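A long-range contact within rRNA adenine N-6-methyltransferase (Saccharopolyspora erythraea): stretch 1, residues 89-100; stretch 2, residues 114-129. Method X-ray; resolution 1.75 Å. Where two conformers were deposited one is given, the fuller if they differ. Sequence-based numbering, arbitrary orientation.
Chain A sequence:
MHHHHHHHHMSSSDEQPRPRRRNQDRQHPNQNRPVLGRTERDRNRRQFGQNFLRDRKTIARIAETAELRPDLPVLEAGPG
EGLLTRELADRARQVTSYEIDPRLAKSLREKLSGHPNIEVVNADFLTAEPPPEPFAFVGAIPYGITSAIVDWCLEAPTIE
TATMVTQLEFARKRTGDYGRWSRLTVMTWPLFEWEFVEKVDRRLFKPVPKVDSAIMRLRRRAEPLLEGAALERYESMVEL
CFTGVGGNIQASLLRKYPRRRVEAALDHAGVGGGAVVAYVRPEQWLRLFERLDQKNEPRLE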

# COMPACT_ATOMS: atom_id res chain seq x y z
N ALA A 89 -6.93 17.26 -8.99
CA ALA A 89 -8.04 18.19 -8.77
C ALA A 89 -9.02 18.23 -9.93
O ALA A 89 -10.19 18.56 -9.73
N ASP A 90 -8.57 17.87 -11.14
CA ASP A 90 -9.47 17.78 -12.29
C ASP A 90 -10.47 16.64 -12.16
O ASP A 90 -11.51 16.66 -12.83
N ARG A 91 -10.16 15.62 -11.36
CA ARG A 91 -10.95 14.40 -11.31
C ARG A 91 -11.67 14.19 -9.98
O ARG A 91 -12.72 13.54 -9.97
N ALA A 92 -11.13 14.70 -8.88
CA ALA A 92 -11.66 14.46 -7.55
C ALA A 92 -12.49 15.65 -7.06
O ALA A 92 -12.46 16.74 -7.63
N ARG A 93 -13.23 15.42 -5.98
CA ARG A 93 -14.01 16.50 -5.39
C ARG A 93 -13.12 17.65 -4.97
O ARG A 93 -13.45 18.83 -5.18
N GLN A 94 -11.98 17.34 -4.36
CA GLN A 94 -11.04 18.32 -3.84
C GLN A 94 -9.75 17.59 -3.49
O GLN A 94 -9.73 16.36 -3.32
N VAL A 95 -8.67 18.36 -3.40
CA VAL A 95 -7.37 17.83 -3.03
C VAL A 95 -6.85 18.64 -1.85
O VAL A 95 -6.85 19.88 -1.89
N THR A 96 -6.43 17.94 -0.81
CA THR A 96 -5.73 18.55 0.32
C THR A 96 -4.29 18.07 0.24
O THR A 96 -4.01 16.88 0.43
N SER A 97 -3.38 19.01 -0.01
CA SER A 97 -1.99 18.71 -0.34
C SER A 97 -1.10 19.18 0.81
O SER A 97 -1.10 20.36 1.16
N TYR A 98 -0.32 18.26 1.37
CA TYR A 98 0.52 18.54 2.53
C TYR A 98 1.94 18.89 2.11
O TYR A 98 2.59 18.13 1.39
N GLU A 99 2.42 20.04 2.58
CA GLU A 99 3.80 20.46 2.35
C GLU A 99 4.38 20.91 3.68
O GLU A 99 3.91 21.90 4.26
N ILE A 100 5.39 20.19 4.17
CA ILE A 100 5.90 20.45 5.51
C ILE A 100 6.71 21.74 5.57
O ILE A 100 6.78 22.39 6.62
N GLY A 114 -5.36 29.08 -8.84
CA GLY A 114 -6.36 29.02 -9.88
C GLY A 114 -7.24 27.79 -9.85
O GLY A 114 -8.10 27.63 -10.72
N HIS A 115 -7.03 26.90 -8.88
CA HIS A 115 -7.86 25.71 -8.70
C HIS A 115 -8.62 25.83 -7.39
O HIS A 115 -8.06 25.53 -6.32
N PRO A 116 -9.90 26.22 -7.40
CA PRO A 116 -10.60 26.46 -6.12
C PRO A 116 -10.73 25.22 -5.25
O PRO A 116 -10.95 25.37 -4.04
N ASN A 117 -10.61 24.01 -5.80
CA ASN A 117 -10.79 22.80 -5.01
C ASN A 117 -9.46 22.22 -4.54
O ASN A 117 -9.40 21.03 -4.17
N ILE A 118 -8.39 23.02 -4.54
CA ILE A 118 -7.10 22.62 -3.98
C ILE A 118 -6.85 23.44 -2.72
O ILE A 118 -6.99 24.67 -2.73
N GLU A 119 -6.46 22.75 -1.66
CA GLU A 119 -6.02 23.37 -0.42
C GLU A 119 -4.64 22.83 -0.10
O GLU A 119 -4.40 21.63 -0.24
N VAL A 120 -3.73 23.72 0.28
CA VAL A 120 -2.37 23.36 0.69
C VAL A 120 -2.29 23.52 2.20
O VAL A 120 -2.58 24.59 2.74
N VAL A 121 -1.88 22.45 2.88
CA VAL A 121 -1.71 22.44 4.33
C VAL A 121 -0.21 22.43 4.61
O VAL A 121 0.51 21.57 4.10
N ASN A 122 0.24 23.37 5.43
CA ASN A 122 1.64 23.45 5.84
C ASN A 122 1.79 22.61 7.10
O ASN A 122 1.71 23.11 8.23
N ALA A 123 2.02 21.32 6.91
CA ALA A 123 2.11 20.39 8.04
C ALA A 123 2.77 19.10 7.58
O ALA A 123 2.84 18.81 6.39
N ASP A 124 3.22 18.34 8.57
CA ASP A 124 3.74 16.99 8.37
C ASP A 124 2.57 16.02 8.18
O ASP A 124 1.76 15.82 9.09
N PHE A 125 2.51 15.40 6.99
CA PHE A 125 1.41 14.49 6.70
C PHE A 125 1.33 13.35 7.71
O PHE A 125 0.24 12.83 7.97
N LEU A 126 2.47 12.94 8.26
CA LEU A 126 2.48 11.73 9.08
C LEU A 126 1.72 11.90 10.39
O LEU A 126 1.35 10.89 11.00
N THR A 127 1.48 13.13 10.83
CA THR A 127 0.68 13.38 12.03
C THR A 127 -0.73 13.87 11.69
O THR A 127 -1.47 14.26 12.60
N ALA A 128 -1.11 13.85 10.42
CA ALA A 128 -2.45 14.25 10.01
C ALA A 128 -3.46 13.15 10.31
O ALA A 128 -3.15 11.96 10.26
N GLU A 129 -4.68 13.56 10.64
CA GLU A 129 -5.80 12.64 10.83
C GLU A 129 -6.50 12.39 9.49
O GLU A 129 -6.66 13.32 8.70

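Parallel strands that lie side by side leave a recurring problem for side-chain packing: the backbone ladder fixes the register, and the hollows beside whatever projects from each face must then be filled by the neighbours that the register brings along. The contact between residues 89-100 and 114-129 of this methyltransferase is a compact example. Strand 94-98 runs parallel to strand 118-121, and the ladder passes from V95 N to N117 O (2.9 Å) through to E99 N and V121 O (2.9 Å), so that V95 pairs with I118, T96 with E119, S97 with V120 and Y98 with V121.

The face bearing T96, Y98, E119 and V121 carries the largest bump. Y98, with chi1 in m and chi2 at 78°, lays its ring alongside the neighbouring strand, and the second stretch builds a hollow around it. V121, in the t rotamer, covers one ring face, its CB 4.1 Å from the centroid of the Y98 ring and close to the ring normal. Against the opposite face comes F125, also t, which presents its edge: Y98 CD1 and F125 CD1 are 3.7 Å apart, and the planes meet at 76°, so the rim of the F125 ring rests against the flat of Y98. Beyond the strand the chain returns to finish the pocket, A123 O lying near the ring plane at its edge, 4.0 Å from Y98 CD2, and the small A128 CB fitting 3.8 Å from Y98 OH. V121 serves two neighbours, since its CG2 also meets T96 CG2 at 3.5 Å; T96 is in m. E119, extended with chi1 and chi2 both t, lies at the more open end of this face.

On the other face no side chain is covered as extensively as Y98. I118 (m, t) sends CG1 to within 3.6 Å of A89 CB, a methyl that points toward the second stretch from the chain preceding the strand, while V95 CB stands 4.5 Å from the same I118 CG1. V95, S97 and V120 are all t.

Polar side chains close both ends of the ladder. N117, in p with chi2 at -25°, sits within the type I turn from H115 to I118 and points toward stretch 1. Its ND2 donates to A89 O at 2.9 Å and weakly to R93 O at 3.3 Å, tying the chain ahead of the strand to the turn. Its OD1 accepts from a water at 2.8 Å, which also reaches A89 O weakly. A second water links D90 OD1 (2.6 Å) to H115 NE2 (3.3 Å), bridging two side chains whose own atoms, D90 OD1 and H115 NE2, stay 4.3 Å apart.

At the far end N122, in t, repeats the device: its CB points away overall, yet the amide comes back, ND2 donating to E99 O at 3.0 Å and weakly to I100 O at 3.0 Å. Beside it, I100 (t, t) reaches out to set CD1 3.7 Å from D124 CB.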

# COMPACT_ATOMS: atom_id res chain seq x y z
CB ALA A 89 -7.51 19.59 -8.49
CB ASP A 90 -8.67 17.57 -13.58
CG ASP A 90 -8.01 18.83 -14.08
OD1 ASP A 90 -8.40 19.93 -13.64
OD2 ASP A 90 -7.12 18.71 -14.95
CB ARG A 91 -10.05 13.19 -11.58
CG ARG A 91 -9.36 13.21 -12.95
CD ARG A 91 -8.18 12.24 -13.00
NE ARG A 91 -7.69 12.02 -14.36
CZ ARG A 91 -6.89 12.85 -15.02
NH1 ARG A 91 -6.47 13.98 -14.46
NH2 ARG A 91 -6.50 12.56 -16.26
CB ALA A 92 -10.52 14.18 -6.56
CB ARG A 93 -14.80 15.98 -4.18
CG ARG A 93 -15.87 16.95 -3.68
CD ARG A 93 -16.57 16.40 -2.44
NE ARG A 93 -15.76 16.54 -1.24
CZ ARG A 93 -15.90 15.80 -0.14
NH1 ARG A 93 -16.82 14.84 -0.09
NH2 ARG A 93 -15.13 16.02 0.91
CB GLN A 94 -11.60 19.04 -2.61
CG GLN A 94 -11.94 18.10 -1.46
CD GLN A 94 -12.66 18.80 -0.34
OE1 GLN A 94 -13.84 18.54 -0.09
NE2 GLN A 94 -11.96 19.69 0.36
CB VAL A 95 -6.36 17.88 -4.19
CG1 VAL A 95 -5.02 17.28 -3.75
CG2 VAL A 95 -6.91 17.17 -5.41
CB THR A 96 -6.38 18.17 1.65
OG1 THR A 96 -7.77 18.50 1.60
CG2 THR A 96 -5.73 18.91 2.80
CB SER A 97 -1.60 19.40 -1.65
OG SER A 97 -0.28 19.10 -2.02
CB TYR A 98 0.53 17.34 3.48
CG TYR A 98 -0.77 17.23 4.24
CD1 TYR A 98 -1.91 16.71 3.63
CD2 TYR A 98 -0.87 17.68 5.55
CE1 TYR A 98 -3.10 16.63 4.32
CE2 TYR A 98 -2.06 17.61 6.24
CZ TYR A 98 -3.17 17.08 5.62
OH TYR A 98 -4.36 16.99 6.29
CB GLU A 99 3.87 21.58 1.31
CG GLU A 99 5.24 22.20 1.16
CD GLU A 99 6.32 21.15 0.99
OE1 GLU A 99 6.24 20.37 0.02
OE2 GLU A 99 7.23 21.09 1.84
CB ILE A 100 6.72 19.24 6.01
CG1 ILE A 100 6.97 19.35 7.51
CG2 ILE A 100 8.04 19.15 5.25
CD1 ILE A 100 7.59 18.09 8.12
CB HIS A 115 -7.01 24.44 -8.71
CG HIS A 115 -6.50 24.08 -10.06
ND1 HIS A 115 -5.42 24.71 -10.64
CD2 HIS A 115 -6.92 23.16 -10.96
CE1 HIS A 115 -5.20 24.20 -11.83
NE2 HIS A 115 -6.10 23.25 -12.05
CB PRO A 116 -11.97 26.99 -6.57
CG PRO A 116 -12.15 26.49 -7.95
CD PRO A 116 -10.78 26.44 -8.56
CB ASN A 117 -11.58 21.75 -5.79
CG ASN A 117 -10.81 21.15 -6.95
OD1 ASN A 117 -9.89 21.78 -7.49
ND2 ASN A 117 -11.18 19.94 -7.35
CB ILE A 118 -5.94 22.81 -4.97
CG1 ILE A 118 -6.08 21.88 -6.17
CG2 ILE A 118 -4.60 22.56 -4.24
CD1 ILE A 118 -4.96 22.01 -7.20
CB GLU A 119 -7.01 23.06 0.70
CG GLU A 119 -6.61 23.59 2.06
CD GLU A 119 -7.59 23.18 3.14
OE1 GLU A 119 -8.44 22.30 2.88
OE2 GLU A 119 -7.52 23.74 4.25
CB VAL A 120 -1.31 24.22 -0.01
CG1 VAL A 120 0.08 23.89 0.52
CG2 VAL A 120 -1.38 24.02 -1.50
CB VAL A 121 -2.41 21.24 4.98
CG1 VAL A 121 -2.20 21.26 6.51
CG2 VAL A 121 -3.89 21.22 4.62
CB ASN A 122 2.05 24.90 6.06
CG ASN A 122 3.46 25.04 6.60
OD1 ASN A 122 3.75 25.97 7.35
ND2 ASN A 122 4.35 24.12 6.23
CB ALA A 123 0.72 20.09 8.63
CB ASP A 124 4.58 16.60 9.59
CG ASP A 124 5.24 15.24 9.46
OD1 ASP A 124 4.95 14.48 8.52
OD2 ASP A 124 6.07 14.94 10.34
CB PHE A 125 1.54 13.91 5.30
CG PHE A 125 0.47 12.92 4.97
CD1 PHE A 125 -0.80 13.34 4.62
CD2 PHE A 125 0.71 11.56 5.06
CE1 PHE A 125 -1.81 12.43 4.35
CE2 PHE A 125 -0.30 10.64 4.77
CZ PHE A 125 -1.55 11.08 4.42
CB LEU A 126 3.92 11.31 9.36
CG LEU A 126 4.58 10.52 8.22
CD1 LEU A 126 6.06 10.29 8.52
CD2 LEU A 126 3.87 9.18 8.00
CB THR A 127 1.37 14.41 12.93
OG1 THR A 127 1.47 15.67 12.25
CG2 THR A 127 2.76 13.93 13.33
CB ALA A 128 -2.47 14.60 8.53
CB GLU A 129 -6.81 13.21 11.82
CG GLU A 129 -6.38 13.14 13.27
CD GLU A 129 -6.53 11.75 13.86
OE1 GLU A 129 -7.45 11.01 13.44
OE2 GLU A 129 -5.72 11.39 14.74
O HOH W 1 -9.59 21.82 -10.26
O HOH W 2 -7.01 21.79 -14.81